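Local coordinates for protein 432aa long hypothetical deoxyribodipyrimidine photolyase (PDB 2E0I) that probably repairs ultraviolet-damaged DNA as a light-driven deoxyribodipyrimidine photolyase, carrying two FAD molecules, one of them a likely light-harvesting cofactor, at residues D248-T251 and L252-Y255; S167-N170 and V171-L175; R189-G192 and L193-H197. All coordinates share one frame; numbering follows the deposited sequence.

Contact 1: residues D248-T251 and L252-Y255; sequences DFFT and LLAY
Leu-253 meets two phenylalanines of the preceding turn of helix 238-256, Phe-249 four residues back and Phe-250 three back. One methyl serves both: CD2 of Leu-253 lies 4.3 Å from CE2 of Phe-249, which it approaches obliquely, and 4.2 Å from CD1 of Phe-250, where it sits at the ring edge, near the plane. CG of Leu-253, anti to the backbone N (chi1 -174°), carries the side chain outward, and chi2 near 66° turns CD2 back to the rings. The rings also pack on each other, with CD2 of Phe-249 4.1 Å above the plane of Phe-250, displaced toward its rim. Phe-249 and Leu-253 are buried and Val-358 touches both, which makes this the apolar, tightly packed side.

Beneath the side chains runs a regular ladder: Leu-252 N to Asp-248 O is 2.9 Å and nearly straight at 171°, and Leu-253 N to Phe-249 O is 2.8 Å. Small Ala-254 suits the place where the helix meets Ala-344 of helix 343-353. The looser side carries Thr-251 and Tyr-255, both partly exposed. Thr-251 turns OG1 back to the carbonyl of Arg-247, while Tyr-255 sends its hydroxyl to Lys-132. Asp-248, though buried, has OD2 gripped by the backbone N-H groups of Leu-129 and Thr-130.

The chemistry implies a two-sided helix: the hydrocarbon cluster includes Phe-250, which lines an FAD pocket, and is consistent with holding that ring in place, while polar groups tie the helix to neighbouring loops.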
ATOM      1  N   ASP A 248       0.736  -7.628   8.113  1.00 26.05           N
ATOM      2  CA  ASP A 248      -0.010  -7.702   9.363  1.00 26.03           C
ATOM      3  C   ASP A 248       0.720  -6.909  10.435  1.00 24.80           C
ATOM      4  O   ASP A 248       0.100  -6.139  11.181  1.00 24.84           O
ATOM      5  CB  ASP A 248      -0.144  -9.153   9.822  1.00 30.23           C
ATOM      6  CG  ASP A 248      -1.312  -9.875   9.177  1.00 34.77           C
ATOM      7  OD1 ASP A 248      -1.415  -9.883   7.926  1.00 38.79           O
ATOM      8  OD2 ASP A 248      -2.126 -10.452   9.933  1.00 38.54           O
ATOM      9  N   PHE A 249       2.037  -7.094  10.506  1.00 21.04           N
ATOM     10  CA  PHE A 249       2.824  -6.407  11.509  1.00 18.59           C
ATOM     11  C   PHE A 249       2.669  -4.896  11.484  1.00 17.20           C
ATOM     12  O   PHE A 249       2.360  -4.276  12.506  1.00 17.56           O
ATOM     13  CB  PHE A 249       4.298  -6.739  11.369  1.00 19.24           C
ATOM     14  CG  PHE A 249       5.141  -6.125  12.439  1.00 19.79           C
ATOM     15  CD1 PHE A 249       5.059  -6.582  13.752  1.00 19.89           C
ATOM     16  CD2 PHE A 249       5.964  -5.041  12.156  1.00 20.70           C
ATOM     17  CE1 PHE A 249       5.779  -5.966  14.769  1.00 20.26           C
ATOM     18  CE2 PHE A 249       6.691  -4.414  13.170  1.00 21.18           C
ATOM     19  CZ  PHE A 249       6.597  -4.875  14.478  1.00 21.12           C
ATOM     20  N   PHE A 250       2.896  -4.288  10.329  1.00 14.88           N
ATOM     21  CA  PHE A 250       2.781  -2.844  10.244  1.00 13.49           C
ATOM     22  C   PHE A 250       1.358  -2.339  10.445  1.00 13.31           C
ATOM     23  O   PHE A 250       1.154  -1.288  11.048  1.00 14.03           O
ATOM     24  CB  PHE A 250       3.344  -2.342   8.925  1.00 13.60           C
ATOM     25  CG  PHE A 250       4.850  -2.291   8.889  1.00 13.62           C
ATOM     26  CD1 PHE A 250       5.563  -1.668   9.907  1.00 12.46           C
ATOM     27  CD2 PHE A 250       5.553  -2.840   7.823  1.00 13.55           C
ATOM     28  CE1 PHE A 250       6.952  -1.596   9.868  1.00 12.76           C
ATOM     29  CE2 PHE A 250       6.950  -2.767   7.775  1.00 14.67           C
ATOM     30  CZ  PHE A 250       7.649  -2.144   8.802  1.00 12.38           C
ATOM     31  N   THR A 251       0.379  -3.085   9.958  1.00 12.57           N
ATOM     32  CA  THR A 251      -1.024  -2.710  10.115  1.00 12.69           C
ATOM     33  C   THR A 251      -1.380  -2.673  11.600  1.00 14.98           C
ATOM     34  O   THR A 251      -1.924  -1.678  12.090  1.00 16.03           O
ATOM     35  CB  THR A 251      -1.950  -3.730   9.410  1.00 12.20           C
ATOM     36  OG1 THR A 251      -1.750  -3.641   7.997  1.00 13.03           O
ATOM     37  CG2 THR A 251      -3.413  -3.480   9.754  1.00  7.46           C
ATOM     38  N   LEU A 252      -1.073  -3.765  12.308  1.00 17.02           N
ATOM     39  CA  LEU A 252      -1.347  -3.881  13.738  1.00 17.22           C
ATOM     40  C   LEU A 252      -0.525  -2.873  14.536  1.00 17.02           C
ATOM     41  O   LEU A 252      -1.005  -2.290  15.505  1.00 16.86           O
ATOM     42  CB  LEU A 252      -1.050  -5.305  14.205  1.00 17.25           C
ATOM     43  CG  LEU A 252      -2.075  -6.335  13.728  1.00 17.26           C
ATOM     44  CD1 LEU A 252      -1.676  -7.709  14.211  1.00 17.46           C
ATOM     45  CD2 LEU A 252      -3.456  -5.975  14.256  1.00 15.79           C
ATOM     46  N   LEU A 253       0.718  -2.664  14.125  1.00 17.23           N
ATOM     47  CA  LEU A 253       1.551  -1.696  14.804  1.00 18.53           C
ATOM     48  C   LEU A 253       0.798  -0.364  14.807  1.00 19.31           C
ATOM     49  O   LEU A 253       0.639   0.274  15.842  1.00 20.21           O
ATOM     50  CB  LEU A 253       2.876  -1.537  14.071  1.00 17.22           C
ATOM     51  CG  LEU A 253       3.889  -0.642  14.783  1.00 17.15           C
ATOM     52  CD1 LEU A 253       4.316  -1.300  16.085  1.00 17.70           C
ATOM     53  CD2 LEU A 253       5.103  -0.449  13.900  1.00 18.99           C
ATOM     54  N   ALA A 254       0.317   0.038  13.637  1.00 19.61           N
ATOM     55  CA  ALA A 254      -0.407   1.294  13.503  1.00 19.86           C
ATOM     56  C   ALA A 254      -1.735   1.249  14.232  1.00 20.51           C
ATOM     57  O   ALA A 254      -2.174   2.239  14.809  1.00 22.36           O
ATOM     58  CB  ALA A 254      -0.636   1.615  12.032  1.00 18.10           C
ATOM     59  N   TYR A 255      -2.387   0.101  14.206  1.00 20.41           N
ATOM     60  CA  TYR A 255      -3.669  -0.011  14.866  1.00 20.98           C
ATOM     61  C   TYR A 255      -3.564   0.266  16.366  1.00 22.20           C
ATOM     62  O   TYR A 255      -4.437   0.921  16.942  1.00 23.34           O
ATOM     63  CB  TYR A 255      -4.244  -1.402  14.639  1.00 20.77           C
ATOM     64  CG  TYR A 255      -5.547  -1.628  15.332  1.00 20.42           C
ATOM     65  CD1 TYR A 255      -6.655  -0.855  15.027  1.00 20.66           C
ATOM     66  CD2 TYR A 255      -5.676  -2.630  16.295  1.00 22.78           C
ATOM     67  CE1 TYR A 255      -7.882  -1.072  15.664  1.00 24.25           C
ATOM     68  CE2 TYR A 255      -6.897  -2.864  16.946  1.00 24.47           C
ATOM     69  CZ  TYR A 255      -8.001  -2.081  16.626  1.00 25.43           C
ATOM     70  OH  TYR A 255      -9.209  -2.300  17.262  1.00 24.34           O
TER

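Contact 2: residues S167-N170 and V171-L175; sequences SSMN and VDFLL
The carbonyl of Asn-170 receives the N-H of Phe-173, O to N 2.9 Å, and this bond turns the chain from an extended run into a short helical one. A second, weak bond links OD1 of Asn-170 to the backbone N of Asp-172 at 3.4 Å. Asparagine suits the spot because its short side chain ends in an amide oxygen that can accept this N-H; chi1 of 44° brings OD1 there. Its side chain runs beside that of Asp-172, the amide and carboxylate planes 81° apart.

Farther out comes a Met-aromatic contact. SD of Met-169 lies 3.7 Å above the plane of the Phe-173 ring, offset toward the rim and nearest CG, while the bend at chi3 (-94°) keeps the methyl CE over the same ring, 4.2 Å from its centroid. Val-74 and Ala-35, from strands 73-76 and 28-35, also touch Phe-173. Were Phe-173 replaced by an alanine, the Met-169 thioether would probably lose the ring face it lies on, and a gap is likely to open against Val-74.

Backbone bonds from Met-169 to Val-74 thus tie the segment to edge strand 73-76, while sulfur on ring joins the extended run to the turn.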
ATOM      1  N   SER A 167     -32.472   2.538  -7.736  1.00 48.79           N
ATOM      2  CA  SER A 167     -32.049   3.925  -7.573  1.00 48.21           C
ATOM      3  C   SER A 167     -30.541   4.143  -7.813  1.00 46.79           C
ATOM      4  O   SER A 167     -30.157   4.968  -8.646  1.00 47.15           O
ATOM      5  CB  SER A 167     -32.432   4.444  -6.170  1.00 49.86           C
ATOM      6  OG  SER A 167     -31.608   3.909  -5.136  1.00 52.76           O
ATOM      7  N   SER A 168     -29.705   3.390  -7.096  1.00 43.94           N
ATOM      8  CA  SER A 168     -28.247   3.506  -7.172  1.00 40.57           C
ATOM      9  C   SER A 168     -27.656   3.662  -8.564  1.00 38.28           C
ATOM     10  O   SER A 168     -28.225   3.213  -9.550  1.00 36.59           O
ATOM     11  CB  SER A 168     -27.589   2.294  -6.515  1.00 41.78           C
ATOM     12  OG  SER A 168     -27.659   1.158  -7.369  1.00 40.27           O
ATOM     13  N   MET A 169     -26.496   4.306  -8.620  1.00 36.66           N
ATOM     14  CA  MET A 169     -25.778   4.494  -9.868  1.00 35.74           C
ATOM     15  C   MET A 169     -24.987   3.206 -10.073  1.00 35.45           C
ATOM     16  O   MET A 169     -24.971   2.328  -9.203  1.00 35.10           O
ATOM     17  CB  MET A 169     -24.785   5.653  -9.756  1.00 36.65           C
ATOM     18  CG  MET A 169     -25.381   6.990  -9.396  1.00 36.86           C
ATOM     19  SD  MET A 169     -24.120   8.267  -9.238  1.00 38.05           S
ATOM     20  CE  MET A 169     -23.771   8.202  -7.434  1.00 35.93           C
ATOM     21  N   ASN A 170     -24.318   3.100 -11.214  1.00 34.75           N
ATOM     22  CA  ASN A 170     -23.511   1.927 -11.504  1.00 34.76           C
ATOM     23  C   ASN A 170     -22.055   2.337 -11.722  1.00 34.01           C
ATOM     24  O   ASN A 170     -21.753   3.522 -11.831  1.00 34.38           O
ATOM     25  CB  ASN A 170     -24.069   1.208 -12.724  1.00 35.71           C
ATOM     26  CG  ASN A 170     -24.430   2.154 -13.827  1.00 37.56           C
ATOM     27  OD1 ASN A 170     -23.568   2.854 -14.365  1.00 39.21           O
ATOM     28  ND2 ASN A 170     -25.713   2.193 -14.176  1.00 38.87           N
ATOM     29  N   VAL A 171     -21.156   1.360 -11.776  1.00 32.57           N
ATOM     30  CA  VAL A 171     -19.734   1.633 -11.945  1.00 31.29           C
ATOM     31  C   VAL A 171     -19.361   2.691 -12.974  1.00 31.15           C
ATOM     32  O   VAL A 171     -18.317   3.335 -12.844  1.00 29.63           O
ATOM     33  CB  VAL A 171     -18.978   0.358 -12.261  1.00 30.63           C
ATOM     34  CG1 VAL A 171     -18.865  -0.467 -11.012  1.00 30.86           C
ATOM     35  CG2 VAL A 171     -19.699  -0.418 -13.335  1.00 29.25           C
ATOM     36  N   ASP A 172     -20.203   2.868 -13.990  1.00 31.17           N
ATOM     37  CA  ASP A 172     -19.956   3.881 -15.023  1.00 32.00           C
ATOM     38  C   ASP A 172     -19.570   5.217 -14.362  1.00 29.71           C
ATOM     39  O   ASP A 172     -18.652   5.902 -14.798  1.00 28.61           O
ATOM     40  CB  ASP A 172     -21.216   4.091 -15.898  1.00 36.05           C
ATOM     41  CG  ASP A 172     -21.196   3.265 -17.209  1.00 40.56           C
ATOM     42  OD1 ASP A 172     -22.173   3.365 -18.001  1.00 42.41           O
ATOM     43  OD2 ASP A 172     -20.215   2.521 -17.455  1.00 42.67           O
ATOM     44  N   PHE A 173     -20.288   5.575 -13.304  1.00 28.35           N
ATOM     45  CA  PHE A 173     -20.046   6.815 -12.576  1.00 26.25           C
ATOM     46  C   PHE A 173     -18.609   6.963 -12.110  1.00 25.92           C
ATOM     47  O   PHE A 173     -18.069   8.066 -12.115  1.00 25.93           O
ATOM     48  CB  PHE A 173     -20.971   6.901 -11.356  1.00 24.88           C
ATOM     49  CG  PHE A 173     -20.603   7.996 -10.396  1.00 23.92           C
ATOM     50  CD1 PHE A 173     -20.696   9.336 -10.773  1.00 23.29           C
ATOM     51  CD2 PHE A 173     -20.111   7.689  -9.133  1.00 23.52           C
ATOM     52  CE1 PHE A 173     -20.295  10.354  -9.900  1.00 23.23           C
ATOM     53  CE2 PHE A 173     -19.708   8.699  -8.255  1.00 23.73           C
ATOM     54  CZ  PHE A 173     -19.798  10.035  -8.640  1.00 22.73           C
ATOM     55  N   LEU A 174     -17.997   5.852 -11.706  1.00 25.64           N
ATOM     56  CA  LEU A 174     -16.629   5.865 -11.207  1.00 24.82           C
ATOM     57  C   LEU A 174     -15.561   6.222 -12.240  1.00 25.44           C
ATOM     58  O   LEU A 174     -14.446   6.607 -11.866  1.00 24.98           O
ATOM     59  CB  LEU A 174     -16.302   4.523 -10.547  1.00 23.05           C
ATOM     60  CG  LEU A 174     -17.129   4.218  -9.292  1.00 22.24           C
ATOM     61  CD1 LEU A 174     -16.847   2.812  -8.834  1.00 23.06           C
ATOM     62  CD2 LEU A 174     -16.816   5.216  -8.193  1.00 19.38           C
ATOM     63  N   LEU A 175     -15.897   6.121 -13.527  1.00 25.35           N
ATOM     64  CA  LEU A 175     -14.941   6.437 -14.584  1.00 25.68           C
ATOM     65  C   LEU A 175     -14.410   7.883 -14.549  1.00 26.65           C
ATOM     66  O   LEU A 175     -13.359   8.186 -15.120  1.00 26.81           O
ATOM     67  CB  LEU A 175     -15.535   6.126 -15.966  1.00 24.43           C
ATOM     68  CG  LEU A 175     -15.498   4.670 -16.455  1.00 24.58           C
ATOM     69  CD1 LEU A 175     -14.270   3.978 -15.874  1.00 24.24           C
ATOM     70  CD2 LEU A 175     -16.743   3.921 -16.029  1.00 25.86           C
TER

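Contact 3: residues R189-G192 and L193-H197; sequences RREG and LYLLH
Leu-193 reaches back along helix 189-196 and lays its CD1 methyl over one face of the Arg-189 guanidinium, 3.9 Å above the plane and offset toward the rim. The same methyl is 3.9 Å from CG of Arg-189, so it touches both the aliphatic stem and the flat head, the two side chains slanting across each other. Arg-189 is well suited to this: with chi1 at 173° the side chain leaves the helix on the side away from its own N, and it stays extended from CG to NE, giving a long hydrocarbon rod before the charge. The charge has its own partners, a salt bridge from NH2 to Glu-229 and a hydrogen bond from NH1 to the carbonyl of Thr-224.

A second pair repeats the spacing but not the geometry. Glu-191 and Leu-195 lie side by side and point the same way, with CG of Glu-191 3.9 Å from CD1 of Leu-195. Here the methyl meets the methylene stem of the acid, while the carboxylate is occupied beyond it: OE1 bonds to His-219 and the backbone N of Gly-187, and OE2 to the backbone N of Arg-186. Both pairs rest on helical bonds of 2.9 Å, Leu-193 N to Arg-189 O and Leu-195 N to Glu-191 O. Gly-192, buried and without a side chain, carries its part through the backbone, its O accepting Leu-196 N at 2.9 Å.

Around the helix, Glu-191 touches Phe-53 of helix 48-66, and Arg-190 forms a salt bridge to Glu-64 of that same helix. Leu-196 touches Thr-233 of helix 227-233, the helix that also supplies Glu-229, while His-219 comes from helix 217-221.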
ATOM      1  N   ARG A 189      -9.143  -9.221  -9.977  1.00 17.76           N
ATOM      2  CA  ARG A 189      -8.753 -10.521  -9.435  1.00 18.38           C
ATOM      3  C   ARG A 189      -8.101 -11.449 -10.439  1.00 19.98           C
ATOM      4  O   ARG A 189      -7.216 -12.217 -10.086  1.00 20.61           O
ATOM      5  CB  ARG A 189      -9.964 -11.219  -8.834  1.00 16.69           C
ATOM      6  CG  ARG A 189      -9.729 -12.637  -8.376  1.00 15.42           C
ATOM      7  CD  ARG A 189     -10.988 -13.135  -7.711  1.00 15.94           C
ATOM      8  NE  ARG A 189     -10.918 -14.503  -7.202  1.00 17.20           N
ATOM      9  CZ  ARG A 189     -10.305 -14.866  -6.079  1.00 18.66           C
ATOM     10  NH1 ARG A 189      -9.687 -13.958  -5.324  1.00 18.54           N
ATOM     11  NH2 ARG A 189     -10.326 -16.141  -5.703  1.00 17.75           N
ATOM     12  N   ARG A 190      -8.540 -11.392 -11.688  1.00 22.41           N
ATOM     13  CA  ARG A 190      -7.963 -12.240 -12.720  1.00 22.97           C
ATOM     14  C   ARG A 190      -6.471 -11.963 -12.896  1.00 23.41           C
ATOM     15  O   ARG A 190      -5.674 -12.892 -12.952  1.00 25.02           O
ATOM     16  CB  ARG A 190      -8.683 -12.020 -14.036  1.00 25.14           C
ATOM     17  CG  ARG A 190      -9.335 -13.250 -14.572  1.00 28.91           C
ATOM     18  CD  ARG A 190     -10.815 -13.044 -14.720  1.00 32.81           C
ATOM     19  NE  ARG A 190     -11.407 -14.233 -15.297  1.00 37.62           N
ATOM     20  CZ  ARG A 190     -12.645 -14.670 -15.085  1.00 40.86           C
ATOM     21  NH1 ARG A 190     -13.036 -15.787 -15.693  1.00 42.06           N
ATOM     22  NH2 ARG A 190     -13.487 -14.027 -14.277  1.00 40.53           N
ATOM     23  N   GLU A 191      -6.089 -10.693 -12.988  1.00 23.89           N
ATOM     24  CA  GLU A 191      -4.676 -10.339 -13.132  1.00 24.57           C
ATOM     25  C   GLU A 191      -3.952 -10.755 -11.861  1.00 23.81           C
ATOM     26  O   GLU A 191      -2.813 -11.217 -11.908  1.00 23.38           O
ATOM     27  CB  GLU A 191      -4.500  -8.823 -13.324  1.00 27.85           C
ATOM     28  CG  GLU A 191      -3.029  -8.361 -13.286  1.00 32.21           C
ATOM     29  CD  GLU A 191      -2.863  -6.839 -13.227  1.00 34.79           C
ATOM     30  OE1 GLU A 191      -3.168  -6.222 -12.183  1.00 35.93           O
ATOM     31  OE2 GLU A 191      -2.419  -6.253 -14.237  1.00 38.57           O
ATOM     32  N   GLY A 192      -4.628 -10.568 -10.727  1.00 22.16           N
ATOM     33  CA  GLY A 192      -4.053 -10.912  -9.446  1.00 20.38           C
ATOM     34  C   GLY A 192      -3.619 -12.361  -9.369  1.00 19.85           C
ATOM     35  O   GLY A 192      -2.479 -12.663  -9.007  1.00 20.01           O
ATOM     36  N   LEU A 193      -4.526 -13.264  -9.713  1.00 18.78           N
ATOM     37  CA  LEU A 193      -4.226 -14.686  -9.660  1.00 17.73           C
ATOM     38  C   LEU A 193      -3.146 -15.028 -10.661  1.00 18.76           C
ATOM     39  O   LEU A 193      -2.314 -15.902 -10.417  1.00 19.27           O
ATOM     40  CB  LEU A 193      -5.484 -15.496  -9.944  1.00 15.34           C
ATOM     41  CG  LEU A 193      -6.583 -15.304  -8.892  1.00 14.90           C
ATOM     42  CD1 LEU A 193      -7.859 -15.942  -9.399  1.00 13.40           C
ATOM     43  CD2 LEU A 193      -6.148 -15.896  -7.535  1.00 11.54           C
ATOM     44  N   TYR A 194      -3.145 -14.343 -11.793  1.00 18.90           N
ATOM     45  CA  TYR A 194      -2.126 -14.625 -12.779  1.00 20.47           C
ATOM     46  C   TYR A 194      -0.757 -14.317 -12.170  1.00 19.52           C
ATOM     47  O   TYR A 194       0.180 -15.104 -12.302  1.00 20.42           O
ATOM     48  CB  TYR A 194      -2.359 -13.788 -14.038  1.00 23.55           C
ATOM     49  CG  TYR A 194      -1.274 -13.918 -15.087  1.00 27.04           C
ATOM     50  CD1 TYR A 194      -1.249 -14.998 -15.974  1.00 27.28           C
ATOM     51  CD2 TYR A 194      -0.272 -12.938 -15.200  1.00 30.22           C
ATOM     52  CE1 TYR A 194      -0.260 -15.096 -16.956  1.00 30.89           C
ATOM     53  CE2 TYR A 194       0.721 -13.021 -16.169  1.00 31.96           C
ATOM     54  CZ  TYR A 194       0.724 -14.097 -17.046  1.00 33.86           C
ATOM     55  OH  TYR A 194       1.708 -14.152 -18.017  1.00 37.30           O
ATOM     56  N   LEU A 195      -0.649 -13.175 -11.498  1.00 18.70           N
ATOM     57  CA  LEU A 195       0.606 -12.770 -10.872  1.00 18.31           C
ATOM     58  C   LEU A 195       0.987 -13.727  -9.757  1.00 17.81           C
ATOM     59  O   LEU A 195       2.156 -14.059  -9.595  1.00 17.85           O
ATOM     60  CB  LEU A 195       0.479 -11.352 -10.304  1.00 18.56           C
ATOM     61  CG  LEU A 195       0.390 -10.241 -11.356  1.00 19.20           C
ATOM     62  CD1 LEU A 195      -0.133  -8.962 -10.714  1.00 18.10           C
ATOM     63  CD2 LEU A 195       1.760 -10.027 -12.010  1.00 15.92           C
ATOM     64  N   LEU A 196      -0.010 -14.160  -8.994  1.00 17.51           N
ATOM     65  CA  LEU A 196       0.207 -15.078  -7.888  1.00 18.82           C
ATOM     66  C   LEU A 196       0.876 -16.375  -8.355  1.00 20.08           C
ATOM     67  O   LEU A 196       1.606 -17.028  -7.600  1.00 19.99           O
ATOM     68  CB  LEU A 196      -1.130 -15.402  -7.213  1.00 17.47           C
ATOM     69  CG  LEU A 196      -1.072 -16.297  -5.967  1.00 17.36           C
ATOM     70  CD1 LEU A 196      -0.135 -15.675  -4.923  1.00 15.65           C
ATOM     71  CD2 LEU A 196      -2.471 -16.471  -5.390  1.00 14.66           C
ATOM     72  N   HIS A 197       0.642 -16.735  -9.612  1.00 21.16           N
ATOM     73  CA  HIS A 197       1.191 -17.963 -10.157  1.00 21.01           C
ATOM     74  C   HIS A 197       2.419 -17.868 -11.045  1.00 23.23           C
ATOM     75  O   HIS A 197       2.849 -18.872 -11.604  1.00 25.63           O
ATOM     76  CB  HIS A 197       0.090 -18.734 -10.871  1.00 19.08           C
ATOM     77  CG  HIS A 197      -0.877 -19.384  -9.935  1.00 17.66           C
ATOM     78  ND1 HIS A 197      -0.613 -20.586  -9.315  1.00 17.08           N
ATOM     79  CD2 HIS A 197      -2.069 -18.965  -9.452  1.00 16.53           C
ATOM     80  CE1 HIS A 197      -1.602 -20.878  -8.489  1.00 16.00           C
ATOM     81  NE2 HIS A 197      -2.497 -19.910  -8.553  1.00 16.20           N
TER

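How the contacts relate
Along the chain the order is contact 2, contact 3, contact 1, each closing before the next opens. Contact 2 lies in the long loop between helices 140-147 and 189-196, against strands of the five-stranded parallel sheet; contact 3 spans helix 189-196 and the residue after it; contact 1 belongs to helix 238-256, in the FAD-binding family region. The centres of contact 2 and contact 3 are about 26 Å apart. Those of contact 1 and contact 3 are about 25 Å apart. Contact 1 and contact 2 have centres about 33 Å apart. None touches another. Helix 48-66 is a common neighbour of contacts 2 and 3. The path thus leads from the sheet domain to the helical part, where contact 1 alone touches a FAD.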